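PDB 3NWR: A rubisco-like protein from Burkholderia fungorum, which is a RuBisCO-like protein of unestablished function, classed as a lyase, with the fold of the RuBisCO large chain. Local coordinates for residues P27-V30 with A31-A35; S97-L100 with A101-D104; T113-G116 with N117-L121; A269-S272 with L273-T277. All coordinates share one frame; numbering follows the deposited sequence.

Contact 1: P27-V30 with A31-A35; sequences PARV and ADVMA. With SO4 (sulfate ion), chain D.
Val33 lays its CG2 methyl against the carbonyl of Arg29, one helical turn back, with CG2 3.4 Å from Arg29 O. CG1 is anti to the backbone N (chi1 165°), leaving CG2 beside that N, where it reaches the Arg29 carbonyl and also comes obliquely up to the Arg29 guanidinium, NE lying 4.3 Å from CG2. The Arg29 chain leaves with CG beside its carbonyl carbon (chi1 -176°), then bends at chi3, which carries its guanidinium to a sulfate ion. NH1 donates to sulfate O3 at 3.2 Å, with the oxygen in the guanidinium plane and at its edge. Sulfate O1 lies 3.0 Å from NH1 but is set obliquely to the group, and the hydrogen bond is the one to O3. The backbone N of Asp26 holds the same ion, so the anion sits by the N-terminal end of the helix, where the dipole would favour it; the sulfate itself probably came from the crystallisation liquor.

On the inner side, Met34 brings CG to 3.2 Å from Val30 O, the same oxygen that accepts Met34 N at 2.9 Å. Ala31 tucks CB beside Pro27 O, which receives Ala31 N at 2.8 Å. Asp32 turns its carboxylate outward to a salt bridge with Arg58.

Pro27, Ala31 and Met34 pack on strand 89-99, and Val30 and Met34 reach strand 14-23. The regular i to i+4 bonding from Pro27 to Met34 is that of an amphipathic alpha-helix, here helix 27-37 laid against the four-stranded antiparallel sheet of the RuBisCO-type N-terminal domain.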
loop_
_atom_site.group_PDB
_atom_site.type_symbol
_atom_site.label_atom_id
_atom_site.label_comp_id
_atom_site.label_asym_id
_atom_site.label_seq_id
_atom_site.Cartn_x
_atom_site.Cartn_y
_atom_site.Cartn_z
ATOM N N PRO A 27 -21.512 10.369 15.314
ATOM C CA PRO A 27 -21.038 10.152 13.936
ATOM C C PRO A 27 -20.898 11.435 13.119
ATOM O O PRO A 27 -19.921 11.577 12.385
ATOM C CB PRO A 27 -22.110 9.243 13.334
ATOM C CG PRO A 27 -22.612 8.448 14.518
ATOM C CD PRO A 27 -22.589 9.429 15.679
ATOM N N ALA A 28 -21.846 12.360 13.231
ATOM C CA ALA A 28 -21.766 13.585 12.447
ATOM C C ALA A 28 -20.555 14.431 12.822
ATOM O O ALA A 28 -19.895 14.989 11.950
ATOM C CB ALA A 28 -23.053 14.402 12.583
ATOM N N ARG A 29 -20.261 14.527 14.119
ATOM C CA ARG A 29 -19.094 15.277 14.572
ATOM C C ARG A 29 -17.817 14.626 14.051
ATOM O O ARG A 29 -16.907 15.308 13.573
ATOM C CB ARG A 29 -19.049 15.353 16.094
ATOM C CG ARG A 29 -17.907 16.211 16.614
ATOM C CD ARG A 29 -17.482 15.794 18.013
ATOM N NE ARG A 29 -16.027 15.798 18.140
ATOM C CZ ARG A 29 -15.346 14.962 18.915
ATOM N NH1 ARG A 29 -15.992 14.057 19.638
ATOM N NH2 ARG A 29 -14.020 15.031 18.968
ATOM N N VAL A 30 -17.762 13.303 14.146
ATOM C CA VAL A 30 -16.598 12.560 13.688
ATOM C C VAL A 30 -16.413 12.734 12.188
ATOM O O VAL A 30 -15.290 12.918 11.721
ATOM C CB VAL A 30 -16.694 11.073 14.090
ATOM C CG1 VAL A 30 -15.507 10.279 13.554
ATOM C CG2 VAL A 30 -16.767 10.966 15.613
ATOM N N ALA A 31 -17.510 12.701 11.435
ATOM C CA ALA A 31 -17.428 12.904 9.992
ATOM C C ALA A 31 -16.810 14.262 9.680
ATOM O O ALA A 31 -16.012 14.395 8.752
ATOM C CB ALA A 31 -18.815 12.777 9.353
ATOM N N ASP A 32 -17.153 15.285 10.454
ATOM C CA ASP A 32 -16.577 16.590 10.171
ATOM C C ASP A 32 -15.119 16.694 10.626
ATOM O O ASP A 32 -14.327 17.421 10.024
ATOM C CB ASP A 32 -17.413 17.729 10.745
ATOM C CG ASP A 32 -16.991 19.076 10.192
ATOM O OD1 ASP A 32 -17.157 19.302 8.971
ATOM O OD2 ASP A 32 -16.479 19.896 10.976
ATOM N N VAL A 33 -14.763 15.971 11.685
ATOM C CA VAL A 33 -13.358 15.830 12.049
ATOM C C VAL A 33 -12.591 15.252 10.856
ATOM O O VAL A 33 -11.542 15.769 10.474
ATOM C CB VAL A 33 -13.165 14.930 13.276
ATOM C CG1 VAL A 33 -11.701 14.518 13.406
ATOM C CG2 VAL A 33 -13.630 15.647 14.538
ATOM N N MET A 34 -13.132 14.193 10.258
ATOM C CA MET A 34 -12.522 13.600 9.067
ATOM C C MET A 34 -12.373 14.608 7.936
ATOM O O MET A 34 -11.307 14.731 7.329
ATOM C CB MET A 34 -13.344 12.400 8.587
ATOM C CG MET A 34 -13.443 11.306 9.613
ATOM S SD MET A 34 -14.562 9.993 9.081
ATOM C CE MET A 34 -13.694 9.483 7.589
ATOM N N ALA A 35 -13.449 15.335 7.651
ATOM C CA ALA A 35 -13.437 16.327 6.583
ATOM C C ALA A 35 -12.375 17.393 6.835
ATOM O O ALA A 35 -11.629 17.778 5.926
ATOM C CB ALA A 35 -14.816 16.970 6.448
HETATM S S SO4 D . -19.352 13.510 21.072
HETATM O O1 SO4 D . -18.090 13.796 21.747
HETATM O O2 SO4 D . -19.933 12.287 21.617
HETATM O O3 SO4 D . -19.126 13.352 19.642
HETATM O O4 SO4 D . -20.270 14.626 21.289
#

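Contact 2: S97-L100 with A101-D104; sequences SFPL and ANID
Pro99 and Asn102 meet across the first bend after the strand, and backbone bonds do most of the holding. Asn102 N donates to Pro99 O at 3.0 Å, reaching it from well above the carbonyl plane. Leu100 O takes two donors: Asp104 N at 2.8 Å, almost in line with the C=O bond, and Ile103 N at 2.9 Å, from above the plane. One carbonyl thus gathers both amides as the chain turns.

The side-chain contacts are looser. The Asn102 amide crosses the proline obliquely, ND2 3.9 Å from Pro99 CD on the CD-CG side. With CG placed beside the backbone N (chi1 -74°), the amide is directed back toward Pro99, and Asn102 CB lies 3.3 Å from Pro99 O. The polar end of Asn102 is held elsewhere, ND2 donating to Ser57 O.

Beyond the turn, Asp104 forms a salt bridge with Arg141, while Leu100 and Ile103 pack inward, Leu100 on Leu15 and Pro135 and Ile103 on Leu110. Ala101 and Asn102 also pack on His205 of the second subunit.

The arrangement is two overlapping type I turns (Pro99-Asn102 and Leu100-Ile103), with an i to i+4 bond from Asp104 N to Leu100 O, and the positive phi of Asp104 (52°) takes the chain out of them. This is a strand-to-helix connection, carrying the chain from strand 89-99 of the N-terminal sheet toward helix 107-114 at the subunit interface.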
loop_
_atom_site.group_PDB
_atom_site.type_symbol
_atom_site.label_atom_id
_atom_site.label_comp_id
_atom_site.label_asym_id
_atom_site.label_seq_id
_atom_site.Cartn_x
_atom_site.Cartn_y
_atom_site.Cartn_z
ATOM N N SER A 97 -17.218 15.614 0.524
ATOM C CA SER A 97 -16.952 16.335 -0.714
ATOM C C SER A 97 -15.628 17.074 -0.581
ATOM O O SER A 97 -15.445 17.853 0.353
ATOM C CB SER A 97 -18.078 17.336 -0.994
ATOM O OG SER A 97 -17.847 18.057 -2.194
ATOM N N PHE A 98 -14.702 16.814 -1.503
ATOM C CA PHE A 98 -13.365 17.404 -1.471
ATOM C C PHE A 98 -13.161 18.368 -2.631
ATOM O O PHE A 98 -13.451 18.017 -3.772
ATOM C CB PHE A 98 -12.303 16.308 -1.595
ATOM C CG PHE A 98 -12.091 15.510 -0.337
ATOM C CD1 PHE A 98 -12.740 14.299 -0.144
ATOM C CD2 PHE A 98 -11.216 15.964 0.639
ATOM C CE1 PHE A 98 -12.526 13.564 1.016
ATOM C CE2 PHE A 98 -11.005 15.233 1.806
ATOM C CZ PHE A 98 -11.661 14.042 1.993
ATOM N N PRO A 99 -12.642 19.575 -2.355
ATOM C CA PRO A 99 -12.322 20.495 -3.452
ATOM C C PRO A 99 -11.105 20.026 -4.247
ATOM O O PRO A 99 -10.035 19.799 -3.676
ATOM C CB PRO A 99 -11.995 21.816 -2.735
ATOM C CG PRO A 99 -12.457 21.648 -1.331
ATOM C CD PRO A 99 -12.395 20.178 -1.036
ATOM N N LEU A 100 -11.266 19.894 -5.559
ATOM C CA LEU A 100 -10.185 19.409 -6.414
ATOM C C LEU A 100 -8.956 20.303 -6.370
ATOM O O LEU A 100 -7.826 19.839 -6.534
ATOM C CB LEU A 100 -10.669 19.267 -7.854
ATOM C CG LEU A 100 -11.805 18.269 -8.044
ATOM C CD1 LEU A 100 -12.204 18.152 -9.518
ATOM C CD2 LEU A 100 -11.423 16.899 -7.486
ATOM N N ALA A 101 -9.166 21.595 -6.147
ATOM C CA ALA A 101 -8.049 22.528 -6.092
ATOM C C ALA A 101 -7.046 22.178 -4.979
ATOM O O ALA A 101 -5.880 22.555 -5.052
ATOM C CB ALA A 101 -8.566 23.959 -5.920
ATOM N N ASN A 102 -7.500 21.457 -3.956
ATOM C CA ASN A 102 -6.598 21.016 -2.890
ATOM C C ASN A 102 -5.579 19.995 -3.388
ATOM O O ASN A 102 -4.490 19.865 -2.812
ATOM C CB ASN A 102 -7.376 20.367 -1.740
ATOM C CG ASN A 102 -8.133 21.365 -0.895
ATOM O OD1 ASN A 102 -8.172 22.553 -1.199
ATOM N ND2 ASN A 102 -8.743 20.880 0.184
ATOM N N ILE A 103 -5.940 19.263 -4.444
ATOM C CA ILE A 103 -5.179 18.080 -4.851
ATOM C C ILE A 103 -4.507 18.263 -6.209
ATOM O O ILE A 103 -3.374 17.833 -6.426
ATOM C CB ILE A 103 -6.104 16.841 -4.931
ATOM C CG1 ILE A 103 -7.039 16.777 -3.713
ATOM C CG2 ILE A 103 -5.290 15.556 -5.081
ATOM C CD1 ILE A 103 -8.098 15.685 -3.805
ATOM N N ASP A 104 -5.223 18.897 -7.130
ATOM C CA ASP A 104 -4.869 18.837 -8.541
ATOM C C ASP A 104 -4.685 17.385 -9.010
ATOM O O ASP A 104 -5.191 16.469 -8.360
ATOM C CB ASP A 104 -3.681 19.736 -8.874
ATOM C CG ASP A 104 -4.124 21.046 -9.517
ATOM O OD1 ASP A 104 -5.330 21.167 -9.841
ATOM O OD2 ASP A 104 -3.287 21.955 -9.691
#

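Contact 3: T113-G116 with N117-L121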
loop_
_atom_site.group_PDB
_atom_site.type_symbol
_atom_site.label_atom_id
_atom_site.label_comp_id
_atom_site.label_asym_id
_atom_site.label_seq_id
_atom_site.Cartn_x
_atom_site.Cartn_y
_atom_site.Cartn_z
ATOM N N THR A 113 -5.261 11.871 0.594
ATOM C CA THR A 113 -6.367 12.739 0.987
ATOM C C THR A 113 -7.614 11.936 1.339
ATOM O O THR A 113 -8.204 12.139 2.399
ATOM C CB THR A 113 -6.696 13.749 -0.130
ATOM O OG1 THR A 113 -5.542 14.556 -0.401
ATOM C CG2 THR A 113 -7.847 14.665 0.300
ATOM N N VAL A 114 -8.018 11.024 0.456
ATOM C CA VAL A 114 -9.242 10.248 0.685
ATOM C C VAL A 114 -9.036 9.013 1.540
ATOM O O VAL A 114 -10.002 8.423 2.021
ATOM C CB VAL A 114 -9.929 9.843 -0.632
ATOM C CG1 VAL A 114 -10.328 11.094 -1.420
ATOM C CG2 VAL A 114 -9.031 8.920 -1.458
ATOM N N ALA A 115 -7.792 8.602 1.732
ATOM C CA ALA A 115 -7.559 7.479 2.626
ATOM C C ALA A 115 -6.647 7.949 3.769
ATOM O O ALA A 115 -7.121 8.287 4.858
ATOM C CB ALA A 115 -7.006 6.280 1.853
ATOM N N GLY A 116 -5.357 8.015 3.501
ATOM C CA GLY A 116 -4.377 8.555 4.429
ATOM C C GLY A 116 -4.558 8.317 5.919
ATOM O O GLY A 116 -4.817 7.194 6.351
ATOM N N ASN A 117 -4.401 9.389 6.696
ATOM C CA ASN A 117 -4.428 9.332 8.157
ATOM C C ASN A 117 -5.823 9.075 8.735
ATOM O O ASN A 117 -5.953 8.896 9.940
ATOM C CB ASN A 117 -3.871 10.636 8.764
ATOM C CG ASN A 117 -2.352 10.616 8.987
ATOM O OD1 ASN A 117 -1.658 9.643 8.677
ATOM N ND2 ASN A 117 -1.836 11.714 9.556
ATOM N N LEU A 118 -6.861 9.053 7.897
ATOM C CA LEU A 118 -8.221 8.819 8.402
ATOM C C LEU A 118 -8.311 7.535 9.210
ATOM O O LEU A 118 -9.080 7.440 10.166
ATOM C CB LEU A 118 -9.230 8.741 7.259
ATOM C CG LEU A 118 -9.595 10.038 6.560
ATOM C CD1 LEU A 118 -10.541 9.738 5.394
ATOM C CD2 LEU A 118 -10.235 10.979 7.560
ATOM N N TYR A 119 -7.535 6.533 8.807
ATOM C CA TYR A 119 -7.592 5.239 9.462
ATOM C C TYR A 119 -7.097 5.291 10.895
ATOM O O TYR A 119 -7.421 4.413 11.687
ATOM C CB TYR A 119 -6.799 4.195 8.669
ATOM C CG TYR A 119 -7.347 4.023 7.275
ATOM C CD1 TYR A 119 -8.584 3.424 7.068
ATOM C CD2 TYR A 119 -6.653 4.503 6.182
ATOM C CE1 TYR A 119 -9.106 3.292 5.798
ATOM C CE2 TYR A 119 -7.152 4.360 4.907
ATOM C CZ TYR A 119 -8.384 3.762 4.725
ATOM O OH TYR A 119 -8.878 3.619 3.461
ATOM N N ASP A 120 -6.320 6.319 11.224
ATOM C CA ASP A 120 -5.678 6.399 12.541
ATOM C C ASP A 120 -6.422 7.255 13.557
ATOM O O ASP A 120 -5.967 7.391 14.693
ATOM C CB ASP A 120 -4.263 6.970 12.399
ATOM C CG ASP A 120 -3.354 6.089 11.569
ATOM O OD1 ASP A 120 -3.174 4.910 11.934
ATOM O OD2 ASP A 120 -2.800 6.601 10.572
ATOM N N LEU A 121 -7.526 7.868 13.146
ATOM C CA LEU A 121 -8.200 8.841 14.010
ATOM C C LEU A 121 -8.548 8.256 15.368
ATOM O O LEU A 121 -9.078 7.153 15.461
ATOM C CB LEU A 121 -9.467 9.381 13.338
ATOM C CG LEU A 121 -9.278 10.209 12.064
ATOM C CD1 LEU A 121 -10.627 10.571 11.494
ATOM C CD2 LEU A 121 -8.482 11.466 12.338
HETATM O O HOH W 1 -3.352 5.699 8.125
#
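The Tyr119 ring meets Ala115 at its edge: the Ala115 CB methyl lies near the ring plane, 3.6 Å from Tyr119 CE2 and equally near the OH. The Gly116 carbonyl approaches the same ring obliquely, with its O 3.3 Å from Tyr119 CD2. The ring swings back along the chain because CG stands beside the backbone N of Tyr119 (chi1 -60°), and its hydroxyl goes on to bond Gly298 O.

Alongside, the backbone closes a turn. Leu118 N donates to Ala115 O at 3.1 Å, in the carbonyl plane, and Leu118 CB sits 3.2 Å from that same oxygen. The isobutyl group reaches back further, placing CD1 3.7 Å from Val114 O, which is hydrogen-bonded to the Tyr19 hydroxyl.

Just past helix 107-114, Gly116 is the first residue to leave helical geometry, with a positive phi (36°) that favours glycine, and the chain passes into a 3-10 segment, in which Asp120 N bonds Asn117 O.

A water donates to Gly116 O and to Asp120 OD2, 2.7 Å from each, and so bridges the Gly116 carbonyl to the carboxylate. The chemistry implies a turn held by one backbone bond and an edge-on methyl contact, with the water bridge and the Tyr119 hydroxyl bond made within the chain, while Asp120 OD1 and Tyr119 O bond Gln327 and Arg293 of the second subunit.

Contact 4: A269-S272 with L273-T277; sequences AIQS and LRRTT
Arg274 N donates to Ile270 O at 2.8 Å, and Leu273 N makes the same kind of bond to Ala269 O, so the helix is regular here. Then it slackens, since Arg275 N has only weak bonds, shared between Gln271 O and Ser272 O. Near the C-terminal end of helix 267-276, Leu273 O takes two backbone amides, Thr277 N and Thr276 N, each at 3.1 Å.

Arg275 folds back over the preceding turn. Its chain bends at chi3 (-53°), which lays one guanidinium face over Ser272 CA and Gln271 O, with Ser272 CA toward the rim of the group. Arg275 NH2 comes 3.4 Å from Ser272 OG, and NH1 lies 3.8 Å from Gln271 CG. Gln271, extended beyond CG, crosses it at an angle, the amide and guanidinium planes 67° apart. A water accepts from Gln271 NE2 at 2.8 Å and also from Arg275 NH1, tying the two ends together. Arg275 also makes salt bridges with Asp239 and Asp241 of the second subunit, and Ser272 OG bonds Asp239 there, so the fold-back presents positive charge to acidic neighbours.

Arg274 goes the other way. Its NH2 donates to Thr277 O at 3.0 Å, edge-on in the guanidinium plane, and also bonds Leu279 O, just beyond the segment, while NH1 pairs with Asp314.

In the catalytic TIM barrel, helix 267-276 precedes strand 280-284, which Ile270 and Arg274 touch through Leu281. Leu273 lies against helix 240-252 through Ala247, and the Arg275 side meets the partner subunit.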
loop_
_atom_site.group_PDB
_atom_site.type_symbol
_atom_site.label_atom_id
_atom_site.label_comp_id
_atom_site.label_asym_id
_atom_site.label_seq_id
_atom_site.Cartn_x
_atom_site.Cartn_y
_atom_site.Cartn_z
ATOM N N ALA A 269 5.104 5.086 -9.257
ATOM C CA ALA A 269 5.868 4.287 -10.212
ATOM C C ALA A 269 5.011 3.853 -11.390
ATOM O O ALA A 269 5.441 3.930 -12.548
ATOM C CB ALA A 269 6.474 3.061 -9.535
ATOM N N ILE A 270 3.803 3.376 -11.108
ATOM C CA ILE A 270 2.988 2.838 -12.190
ATOM C C ILE A 270 2.546 3.912 -13.180
ATOM O O ILE A 270 2.553 3.674 -14.394
ATOM C CB ILE A 270 1.794 2.021 -11.660
ATOM C CG1 ILE A 270 2.283 0.813 -10.846
ATOM C CG2 ILE A 270 0.887 1.592 -12.816
ATOM C CD1 ILE A 270 3.190 -0.166 -11.593
ATOM N N GLN A 271 2.180 5.092 -12.688
ATOM C CA GLN A 271 1.782 6.159 -13.601
ATOM C C GLN A 271 2.949 6.528 -14.518
ATOM O O GLN A 271 2.764 6.731 -15.722
ATOM C CB GLN A 271 1.238 7.382 -12.854
ATOM C CG GLN A 271 0.756 8.453 -13.818
ATOM C CD GLN A 271 0.063 9.621 -13.156
ATOM O OE1 GLN A 271 -0.092 9.674 -11.932
ATOM N NE2 GLN A 271 -0.368 10.572 -13.973
ATOM N N SER A 272 4.158 6.580 -13.964
ATOM C CA SER A 272 5.324 6.893 -14.782
ATOM C C SER A 272 5.607 5.783 -15.800
ATOM O O SER A 272 5.878 6.064 -16.965
ATOM C CB SER A 272 6.550 7.160 -13.908
ATOM O OG SER A 272 6.411 8.411 -13.252
ATOM N N LEU A 273 5.522 4.530 -15.365
ATOM C CA LEU A 273 5.742 3.394 -16.256
ATOM C C LEU A 273 4.731 3.422 -17.389
ATOM O O LEU A 273 5.068 3.151 -18.536
ATOM C CB LEU A 273 5.613 2.081 -15.492
ATOM C CG LEU A 273 5.650 0.796 -16.320
ATOM C CD1 LEU A 273 7.017 0.638 -17.008
ATOM C CD2 LEU A 273 5.354 -0.387 -15.416
ATOM N N ARG A 274 3.483 3.742 -17.059
ATOM C CA ARG A 274 2.409 3.790 -18.053
ATOM C C ARG A 274 2.739 4.726 -19.201
ATOM O O ARG A 274 2.399 4.441 -20.360
ATOM C CB ARG A 274 1.106 4.244 -17.395
ATOM C CG ARG A 274 0.010 4.694 -18.370
ATOM C CD ARG A 274 -0.762 3.503 -18.970
ATOM N NE ARG A 274 0.042 2.726 -19.912
ATOM C CZ ARG A 274 -0.335 1.584 -20.488
ATOM N NH1 ARG A 274 -1.532 1.027 -20.240
ATOM N NH2 ARG A 274 0.502 1.007 -21.336
ATOM N N ARG A 275 3.381 5.849 -18.890
ATOM C CA ARG A 275 3.682 6.838 -19.917
ATOM C C ARG A 275 4.784 6.398 -20.876
ATOM O O ARG A 275 4.868 6.897 -21.996
ATOM C CB ARG A 275 4.051 8.180 -19.288
ATOM C CG ARG A 275 2.875 8.949 -18.721
ATOM C CD ARG A 275 3.252 10.419 -18.537
ATOM N NE ARG A 275 4.469 10.532 -17.746
ATOM C CZ ARG A 275 4.490 10.503 -16.419
ATOM N NH1 ARG A 275 3.353 10.381 -15.742
ATOM N NH2 ARG A 275 5.643 10.595 -15.775
ATOM N N THR A 276 5.633 5.473 -20.447
ATOM C CA THR A 276 6.771 5.088 -21.283
ATOM C C THR A 276 6.670 3.702 -21.934
ATOM O O THR A 276 7.491 3.370 -22.792
ATOM C CB THR A 276 8.119 5.253 -20.536
ATOM O OG1 THR A 276 8.083 4.522 -19.305
ATOM C CG2 THR A 276 8.370 6.719 -20.232
ATOM N N THR A 277 5.688 2.892 -21.549
ATOM C CA THR A 277 5.505 1.615 -22.241
ATOM C C THR A 277 4.211 1.538 -23.043
ATOM O O THR A 277 3.139 1.911 -22.558
ATOM C CB THR A 277 5.593 0.390 -21.316
ATOM O OG1 THR A 277 5.525 -0.802 -22.117
ATOM C CG2 THR A 277 4.451 0.377 -20.335
HETATM O O HOH W 2 0.511 11.181 -16.547
#

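How the contacts relate
From the N terminus, contact 1 lies within helix 27-37, contact 2 turns the chain at the end of strand 89-99, contact 3 turns it just past helix 107-114, and contact 4 lies in the C-terminal part of helix 267-276. Each is local; they follow in series, and none encloses or crosses another. The first three share the N-terminal domain: Met34 of contact 1 packs on Leu118 and Leu121 of contact 3, and Phe98 of contact 2 on Thr113 and Val114, so helix 27-37, helix 107-114 with its following turn, and the end of strand 89-99 are packed together. Contact 4 stands apart in the barrel, about 36 Å from contact 1 between centres. Contacts 2, 3 and 4 all touch the second subunit.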